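Local atomic coordinates of putative epimerase (Burkholderia cenocepacia, PDB entry 4LW8), a protein that probably acts as an NAD(P)-dependent epimerase or dehydratase on sugar substrates in the biosynthesis of bacterial lipopolysaccharide O-antigen. Residues R32-A35 with E36-A40; P103-T106 with Y107-I111; V162-L165 with A166-Y169; D309-L312 with R313-V316. One frame throughout, in Å; residues are numbered along the deposited sequence. Where two conformers were deposited one is given.

Contact 1 of 4, residues R32-A35 with E36-A40; sequences RYMA and ERLQA
M34 and L38 meet one turn apart on helix 29-40, the helix of the first beta-alpha-beta unit in a Rossmann fold. The methyl CE of M34 lies 3.9 Å from CG of L38, and the two side chains run obliquely past each other. M34 sets out with CG anti to the backbone N (chi1 -165°) and then bends at both later torsions, which swings the thioether round until CE also reaches CB of R37 at 4.1 Å. Along the backbone, R37 N, L38 N and Q39 N donate nearly straight hydrogen bonds to Y33 O, M34 O and A35 O, the shortest being Q39 N to A35 O at 2.8 Å. Q39 keeps CB 3.3 Å from that same A35 O and stretches its chain out beyond CG.

R37 bends at chi2 (72°), bringing CD to 3.3 Å from Y33 O, and the guanidinium continues to helix 227-240, where NH2 bonds to R228 O and NE weakly to T231 OG1. That helix also takes the ring of Y33 and the side chain of M34. R32 forms a salt bridge with D58, and Y33 OH and R32 NH2 share V191 O. L38 faces strands 20-24 and 44-49, so the helix is seated on the sheet through its apolar side. NH1 of R37 forms a salt bridge with OE1 of E36 at 3.1 Å, its hydrogen bond weak and bent (133°).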
# COMPACT_ATOMS: atom_id res chain seq x y z
N ARG A 32 -4.56 26.26 -5.16
CA ARG A 32 -4.66 27.68 -5.52
C ARG A 32 -3.58 28.08 -6.52
O ARG A 32 -3.83 28.83 -7.45
CB ARG A 32 -4.58 28.56 -4.27
CG ARG A 32 -4.51 30.04 -4.61
CD ARG A 32 -4.83 30.92 -3.42
NE ARG A 32 -3.75 30.92 -2.43
CZ ARG A 32 -3.46 31.94 -1.65
NH1 ARG A 32 -4.14 33.08 -1.74
NH2 ARG A 32 -2.47 31.84 -0.77
N TYR A 33 -2.36 27.61 -6.28
CA TYR A 33 -1.25 27.85 -7.19
C TYR A 33 -1.33 26.99 -8.47
O TYR A 33 -0.94 27.45 -9.54
CB TYR A 33 0.06 27.61 -6.44
CG TYR A 33 0.24 28.62 -5.34
CD1 TYR A 33 0.73 29.89 -5.60
CD2 TYR A 33 -0.14 28.32 -4.03
CE1 TYR A 33 0.88 30.82 -4.60
CE2 TYR A 33 0.02 29.25 -3.01
CZ TYR A 33 0.51 30.50 -3.31
OH TYR A 33 0.65 31.44 -2.32
N MET A 34 -1.83 25.76 -8.37
CA MET A 34 -1.98 24.91 -9.55
C MET A 34 -2.96 25.55 -10.53
O MET A 34 -2.79 25.50 -11.75
CB MET A 34 -2.48 23.51 -9.16
CG MET A 34 -2.31 22.47 -10.27
SD MET A 34 -0.57 22.12 -10.60
CE MET A 34 -0.44 22.58 -12.34
N ALA A 35 -3.99 26.17 -9.97
CA ALA A 35 -5.00 26.86 -10.76
C ALA A 35 -4.37 27.97 -11.61
O ALA A 35 -4.58 28.04 -12.82
CB ALA A 35 -6.09 27.40 -9.86
N GLU A 36 -3.57 28.83 -10.98
CA GLU A 36 -2.91 29.91 -11.70
C GLU A 36 -2.00 29.37 -12.82
O GLU A 36 -2.00 29.90 -13.94
CB GLU A 36 -2.11 30.79 -10.74
CG GLU A 36 -1.54 32.06 -11.37
CD GLU A 36 -0.28 31.82 -12.18
OE1 GLU A 36 0.45 30.83 -11.87
OE2 GLU A 36 -0.02 32.60 -13.13
N ARG A 37 -1.21 28.34 -12.53
CA ARG A 37 -0.35 27.73 -13.54
C ARG A 37 -1.16 27.23 -14.75
O ARG A 37 -0.84 27.54 -15.89
CB ARG A 37 0.44 26.57 -12.94
CG ARG A 37 1.85 26.94 -12.47
CD ARG A 37 1.86 27.80 -11.19
NE ARG A 37 3.24 28.10 -10.80
CZ ARG A 37 3.95 29.11 -11.29
NH1 ARG A 37 3.39 29.94 -12.17
NH2 ARG A 37 5.20 29.30 -10.91
N LEU A 38 -2.22 26.47 -14.48
CA LEU A 38 -3.06 25.93 -15.54
C LEU A 38 -3.79 27.01 -16.34
O LEU A 38 -3.87 26.94 -17.56
CB LEU A 38 -4.09 24.96 -14.96
CG LEU A 38 -3.50 23.62 -14.49
CD1 LEU A 38 -4.50 22.89 -13.64
CD2 LEU A 38 -3.10 22.75 -15.69
N GLN A 39 -4.33 28.01 -15.64
CA GLN A 39 -5.00 29.12 -16.31
C GLN A 39 -4.06 29.87 -17.25
O GLN A 39 -4.45 30.22 -18.36
CB GLN A 39 -5.58 30.08 -15.27
CG GLN A 39 -6.92 29.62 -14.72
CD GLN A 39 -7.37 30.43 -13.52
OE1 GLN A 39 -6.61 31.22 -12.97
NE2 GLN A 39 -8.62 30.24 -13.12
N ALA A 40 -2.83 30.10 -16.80
CA ALA A 40 -1.84 30.79 -17.63
C ALA A 40 -1.40 29.93 -18.82
O ALA A 40 -0.97 30.45 -19.83
CB ALA A 40 -0.62 31.19 -16.80

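Contact 2 of 4, residues P103-T106 with Y107-I111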
# COMPACT_ATOMS: atom_id res chain seq x y z
N PRO A 103 -6.73 6.40 11.14
CA PRO A 103 -5.93 5.77 10.08
C PRO A 103 -6.84 5.27 8.96
O PRO A 103 -6.49 5.40 7.78
CB PRO A 103 -5.25 4.59 10.80
CG PRO A 103 -5.34 4.90 12.26
CD PRO A 103 -6.57 5.74 12.45
N SER A 104 -8.01 4.76 9.33
CA SER A 104 -8.93 4.19 8.36
C SER A 104 -9.38 5.19 7.29
O SER A 104 -9.56 4.82 6.13
CB SER A 104 -10.15 3.62 9.08
OG SER A 104 -10.96 4.67 9.55
N GLN A 105 -9.58 6.45 7.67
CA GLN A 105 -9.99 7.47 6.71
C GLN A 105 -8.84 7.89 5.79
O GLN A 105 -9.05 8.17 4.60
CB GLN A 105 -10.55 8.69 7.44
CG GLN A 105 -12.05 8.58 7.69
CD GLN A 105 -12.85 8.43 6.39
OE1 GLN A 105 -13.18 7.31 5.98
NE2 GLN A 105 -13.16 9.55 5.74
N THR A 106 -7.64 7.89 6.34
CA THR A 106 -6.42 8.17 5.60
C THR A 106 -6.22 7.14 4.49
O THR A 106 -5.97 7.51 3.34
CB THR A 106 -5.19 8.17 6.53
OG1 THR A 106 -5.31 9.25 7.46
CG2 THR A 106 -3.91 8.33 5.72
N TYR A 107 -6.34 5.86 4.83
CA TYR A 107 -6.22 4.82 3.80
C TYR A 107 -7.38 4.88 2.79
O TYR A 107 -7.16 4.82 1.58
CB TYR A 107 -6.12 3.44 4.44
CG TYR A 107 -4.78 3.21 5.11
CD1 TYR A 107 -3.62 3.09 4.35
CD2 TYR A 107 -4.67 3.14 6.50
CE1 TYR A 107 -2.38 2.87 4.94
CE2 TYR A 107 -3.43 2.93 7.11
CZ TYR A 107 -2.29 2.79 6.32
OH TYR A 107 -1.08 2.58 6.92
N ALA A 108 -8.61 5.04 3.28
CA ALA A 108 -9.78 5.12 2.40
C ALA A 108 -9.69 6.30 1.42
O ALA A 108 -9.76 6.10 0.19
CB ALA A 108 -11.07 5.22 3.23
N VAL A 109 -9.50 7.51 1.94
CA VAL A 109 -9.44 8.70 1.09
C VAL A 109 -8.26 8.60 0.09
O VAL A 109 -8.44 8.83 -1.11
CB VAL A 109 -9.30 9.98 1.92
CG1 VAL A 109 -8.99 11.16 1.02
CG2 VAL A 109 -10.57 10.25 2.74
N ASN A 110 -7.07 8.24 0.56
CA ASN A 110 -5.91 8.26 -0.35
C ASN A 110 -5.83 7.09 -1.34
O ASN A 110 -5.27 7.26 -2.42
CB ASN A 110 -4.61 8.36 0.46
CG ASN A 110 -4.55 9.65 1.27
OD1 ASN A 110 -5.26 10.60 0.96
ND2 ASN A 110 -3.73 9.69 2.31
N ILE A 111 -6.36 5.92 -0.97
CA ILE A 111 -6.36 4.79 -1.91
C ILE A 111 -7.66 4.70 -2.71
O ILE A 111 -7.65 4.72 -3.94
CB ILE A 111 -6.15 3.42 -1.21
CG1 ILE A 111 -4.85 3.40 -0.42
CG2 ILE A 111 -6.17 2.29 -2.23
CD1 ILE A 111 -4.72 2.18 0.48
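V109 N donates to Q105 O at 2.8 Å, and Y107 N, A108 N and N110 N repeat the pattern on P103 O, S104 O and T106 O, making the first turns of helix 103-122. The carboxamide of N110 stays close to this backbone. With CG beside its own N (chi1 -62°), CG lies 3.3 Å from T106 O, although ND2 is badly angled for a bond to that carbonyl. Instead ND2 donates to S163 OG and OD1 accepts from R95 N, which fixes the rotation of the amide. T106 runs side by side with N110, both pointing the same way, and its CG2 sits 3.7 Å from ND2.

The ring of Y107 swings back toward the start of the helix: CD2 comes within 3.2 Å of P103 O, and CE2 lies 4.4 Å from CB of P103. Its hydroxyl is hydrogen-bonded to D159 OD1. In the dimer common among relatives of this epimerase/dehydratase family, this helix and helix 159-172 pair with their copies in the partner subunit as a four-helix bundle. Accordingly, P103, S104, Y107 and I111 pack on R115, V112, A170 and I111 of the second subunit. On the flank of the helix the exposed Q105 folds over at chi2, placing OE1 4.0 Å from CB of A108 and NE2 at the same distance from CG2 of V109. The turn at 108-111 is of the wider pi type.

Contact 3 of 4, residues V162-L165 with A166-Y169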
# COMPACT_ATOMS: atom_id res chain seq x y z
N VAL A 162 2.43 5.49 4.06
CA VAL A 162 2.05 4.18 3.53
C VAL A 162 0.88 4.31 2.56
O VAL A 162 0.87 3.69 1.48
CB VAL A 162 1.67 3.20 4.66
CG1 VAL A 162 1.11 1.88 4.06
CG2 VAL A 162 2.88 2.91 5.58
N SER A 163 -0.11 5.12 2.92
CA SER A 163 -1.30 5.28 2.09
C SER A 163 -0.95 5.93 0.76
O SER A 163 -1.54 5.61 -0.27
CB SER A 163 -2.41 6.08 2.82
OG SER A 163 -2.21 7.49 2.79
N LYS A 164 0.03 6.84 0.77
CA LYS A 164 0.49 7.47 -0.48
C LYS A 164 1.19 6.47 -1.39
O LYS A 164 0.98 6.45 -2.61
CB LYS A 164 1.43 8.65 -0.18
CG LYS A 164 0.72 9.92 0.29
CD LYS A 164 -0.16 10.48 -0.84
CE LYS A 164 -0.56 11.92 -0.60
NZ LYS A 164 -1.42 12.40 -1.72
N LEU A 165 2.03 5.62 -0.80
CA LEU A 165 2.70 4.57 -1.55
C LEU A 165 1.67 3.59 -2.12
O LEU A 165 1.76 3.17 -3.28
CB LEU A 165 3.70 3.82 -0.66
CG LEU A 165 4.53 2.76 -1.36
CD1 LEU A 165 5.34 3.43 -2.46
CD2 LEU A 165 5.45 1.99 -0.37
N ALA A 166 0.69 3.23 -1.29
CA ALA A 166 -0.35 2.30 -1.71
C ALA A 166 -1.15 2.92 -2.85
O ALA A 166 -1.54 2.23 -3.79
CB ALA A 166 -1.25 1.95 -0.54
N MET A 167 -1.38 4.23 -2.78
CA MET A 167 -2.06 4.94 -3.85
C MET A 167 -1.30 4.75 -5.17
O MET A 167 -1.91 4.51 -6.22
CB MET A 167 -2.20 6.44 -3.53
CG MET A 167 -2.89 7.24 -4.63
SD MET A 167 -2.52 9.02 -4.62
CE MET A 167 -0.77 8.94 -5.01
N GLU A 168 0.03 4.86 -5.12
CA GLU A 168 0.81 4.71 -6.34
C GLU A 168 0.57 3.34 -6.95
O GLU A 168 0.33 3.23 -8.17
CB GLU A 168 2.32 4.90 -6.09
CG GLU A 168 2.75 6.27 -5.54
CD GLU A 168 4.28 6.37 -5.42
OE1 GLU A 168 4.97 5.43 -5.85
OE2 GLU A 168 4.79 7.36 -4.86
N TYR A 169 0.61 2.28 -6.13
CA TYR A 169 0.45 0.93 -6.66
C TYR A 169 -0.98 0.73 -7.16
O TYR A 169 -1.18 0.11 -8.20
CB TYR A 169 0.81 -0.14 -5.61
CG TYR A 169 2.31 -0.36 -5.45
CD1 TYR A 169 3.06 -1.01 -6.43
CD2 TYR A 169 2.99 0.12 -4.32
CE1 TYR A 169 4.42 -1.21 -6.27
CE2 TYR A 169 4.35 -0.05 -4.17
CZ TYR A 169 5.06 -0.72 -5.14
OH TYR A 169 6.40 -0.90 -4.98
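V162 O, S163 O, K164 O and L165 O accept hydrogen bonds from A166 N, M167 N, E168 N and Y169 N; this is regular helix, the middle of 159-172. The shortest joins A166 N to V162 O at 2.8 Å, and the longest joins Y169 N to L165 O at 3.2 Å. L165 and Y169 lie side by side, pointing the same way. With CG anti to the backbone N (chi1 -176°) the leucine turns its branch toward Y169, CG and CD1 each 4.0 Å from CE2 of the ring, whose CD2 lies 3.4 Å from L165 O. E168 crosses the leucine at a slant, OE1 4.0 Å from CD1.

The carboxylate of E168 is held beyond the helix, OE1 by R184 in a salt bridge and OE2 by S135 OG. K164 reaches A134 O through NZ. With Y160 four residues earlier it matches the YxxxK motif of the short-chain dehydrogenase/reductase superfamily, in whose members the tyrosine is the general acid/base and the lysine assists; here that role is inferred. The helix thus divides its chemistry: V162, L165, A166 and the Y169 ring face the second subunit, A166 against A166 of that chain, while buried K164 and E168 find polar partners at the sheet.

Contact 4 of 4, residues D309-L312 with R313-V316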
# COMPACT_ATOMS: atom_id res chain seq x y z
N ASP A 309 15.21 31.94 0.70
CA ASP A 309 15.10 33.20 1.45
C ASP A 309 14.09 34.14 0.76
O ASP A 309 13.41 34.93 1.43
CB ASP A 309 16.47 33.87 1.63
CG ASP A 309 16.95 34.55 0.38
OD1 ASP A 309 16.80 35.79 0.27
OD2 ASP A 309 17.50 33.85 -0.50
N GLU A 310 14.00 34.08 -0.56
CA GLU A 310 12.95 34.81 -1.28
C GLU A 310 11.56 34.26 -0.90
O GLU A 310 10.63 35.01 -0.60
CB GLU A 310 13.15 34.70 -2.79
CG GLU A 310 12.13 35.46 -3.61
CD GLU A 310 12.41 35.41 -5.11
OE1 GLU A 310 13.60 35.36 -5.50
OE2 GLU A 310 11.43 35.42 -5.89
N THR A 311 11.42 32.94 -0.90
CA THR A 311 10.19 32.29 -0.47
C THR A 311 9.78 32.74 0.94
O THR A 311 8.62 33.08 1.19
CB THR A 311 10.33 30.76 -0.46
OG1 THR A 311 10.72 30.30 -1.76
CG2 THR A 311 9.03 30.08 -0.01
N LEU A 312 10.75 32.75 1.85
CA LEU A 312 10.46 33.09 3.23
C LEU A 312 10.09 34.57 3.37
O LEU A 312 9.21 34.92 4.15
CB LEU A 312 11.66 32.75 4.13
CG LEU A 312 11.94 31.26 4.34
CD1 LEU A 312 13.31 31.04 4.99
CD2 LEU A 312 10.84 30.62 5.17
N ARG A 313 10.74 35.44 2.59
CA ARG A 313 10.43 36.87 2.66
C ARG A 313 9.02 37.11 2.13
O ARG A 313 8.26 37.90 2.69
CB ARG A 313 11.44 37.70 1.86
CG ARG A 313 11.30 39.20 2.09
CD ARG A 313 12.34 40.01 1.34
NE ARG A 313 13.69 39.84 1.88
CZ ARG A 313 14.17 40.49 2.95
NH1 ARG A 313 13.40 41.35 3.60
NH2 ARG A 313 15.41 40.28 3.36
N TRP A 314 8.71 36.41 1.05
CA TRP A 314 7.38 36.41 0.46
C TRP A 314 6.32 36.10 1.52
O TRP A 314 5.34 36.82 1.65
CB TRP A 314 7.35 35.40 -0.68
CG TRP A 314 6.02 35.15 -1.33
CD1 TRP A 314 5.13 36.09 -1.79
CD2 TRP A 314 5.47 33.87 -1.68
NE1 TRP A 314 4.05 35.47 -2.37
CE2 TRP A 314 4.23 34.11 -2.32
CE3 TRP A 314 5.89 32.55 -1.50
CZ2 TRP A 314 3.41 33.08 -2.77
CZ3 TRP A 314 5.08 31.52 -1.96
CH2 TRP A 314 3.86 31.79 -2.58
N MET A 315 6.56 35.04 2.29
CA MET A 315 5.63 34.61 3.34
C MET A 315 5.56 35.60 4.52
O MET A 315 4.47 35.88 5.03
CB MET A 315 6.02 33.20 3.84
CG MET A 315 5.92 32.12 2.74
SD MET A 315 6.73 30.56 3.16
CE MET A 315 5.77 30.02 4.58
N VAL A 316 6.71 36.09 4.97
CA VAL A 316 6.73 37.07 6.06
C VAL A 316 5.96 38.32 5.65
O VAL A 316 5.12 38.81 6.40
CB VAL A 316 8.17 37.46 6.47
CG1 VAL A 316 8.14 38.70 7.38
CG2 VAL A 316 8.86 36.29 7.19
O HOH W 1 14.99 37.86 0.66
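T311 turns CG2, not OG1, toward M315, whose CG lies beside its own N (chi1 -63°). The two side chains then run side by side, pointing the same way, with CG2 of T311 3.9 Å from SD of M315. CG of M315 also lies 3.3 Å from T311 O, the carbonyl that accepts the hydrogen bond of M315 N. W314 has CG anti to the backbone N (chi1 174°), and T311 O lies at the edge of its indole, near the plane, 3.9 Å from CE3. The same oxygen is closer still to CB of W314, at 3.2 Å.

Helix 308-321, near the C terminus, is covered by two others: L312, M315 and V316 face V203 of helix 198-207, while D309, L312, R313 and V316 reach helix 257-268. T311 OG1 is hydrogen-bonded to D226 OD2 and weakly to P307 O. The indole of W314 makes a cation-pi contact with R228 and touches V191.

On the exposed side, D309 and R313 stand one turn apart with their charged atoms not touching, OD1 to NE being 5.4 Å. A water spans them, donating to D309 OD1 at 2.8 Å and accepting from R313 NE at 2.7 Å, in the plane of the guanidinium and at its edge. The pair is bridged by water and not in direct contact, so any attraction is probably weaker than between touching charges, while the buried side packs with L312, M315 and V316 and holds T311 OG1 by its hydrogen bond to D226.

From the N terminus the four contacts follow in series, none nested in or crossing another, and each closes no more than successive turns of a single helix. Contact 1 belongs to the first helix of the Rossmann domain. Contacts 2 and 3 lie on adjoining helices, their centres about 10 Å apart, which also touch through T106 and Y107 against S163; both reach the second subunit. Contact 4, near the C terminus, returns to contact 1, where the Y33 hydroxyl (OH) packs 3.2 Å from CH2 of W314 and R228 and V191 serve both. Contacts 1 and 3 lie on opposite sides of the chain's centre, their nearest atoms about 13 Å apart.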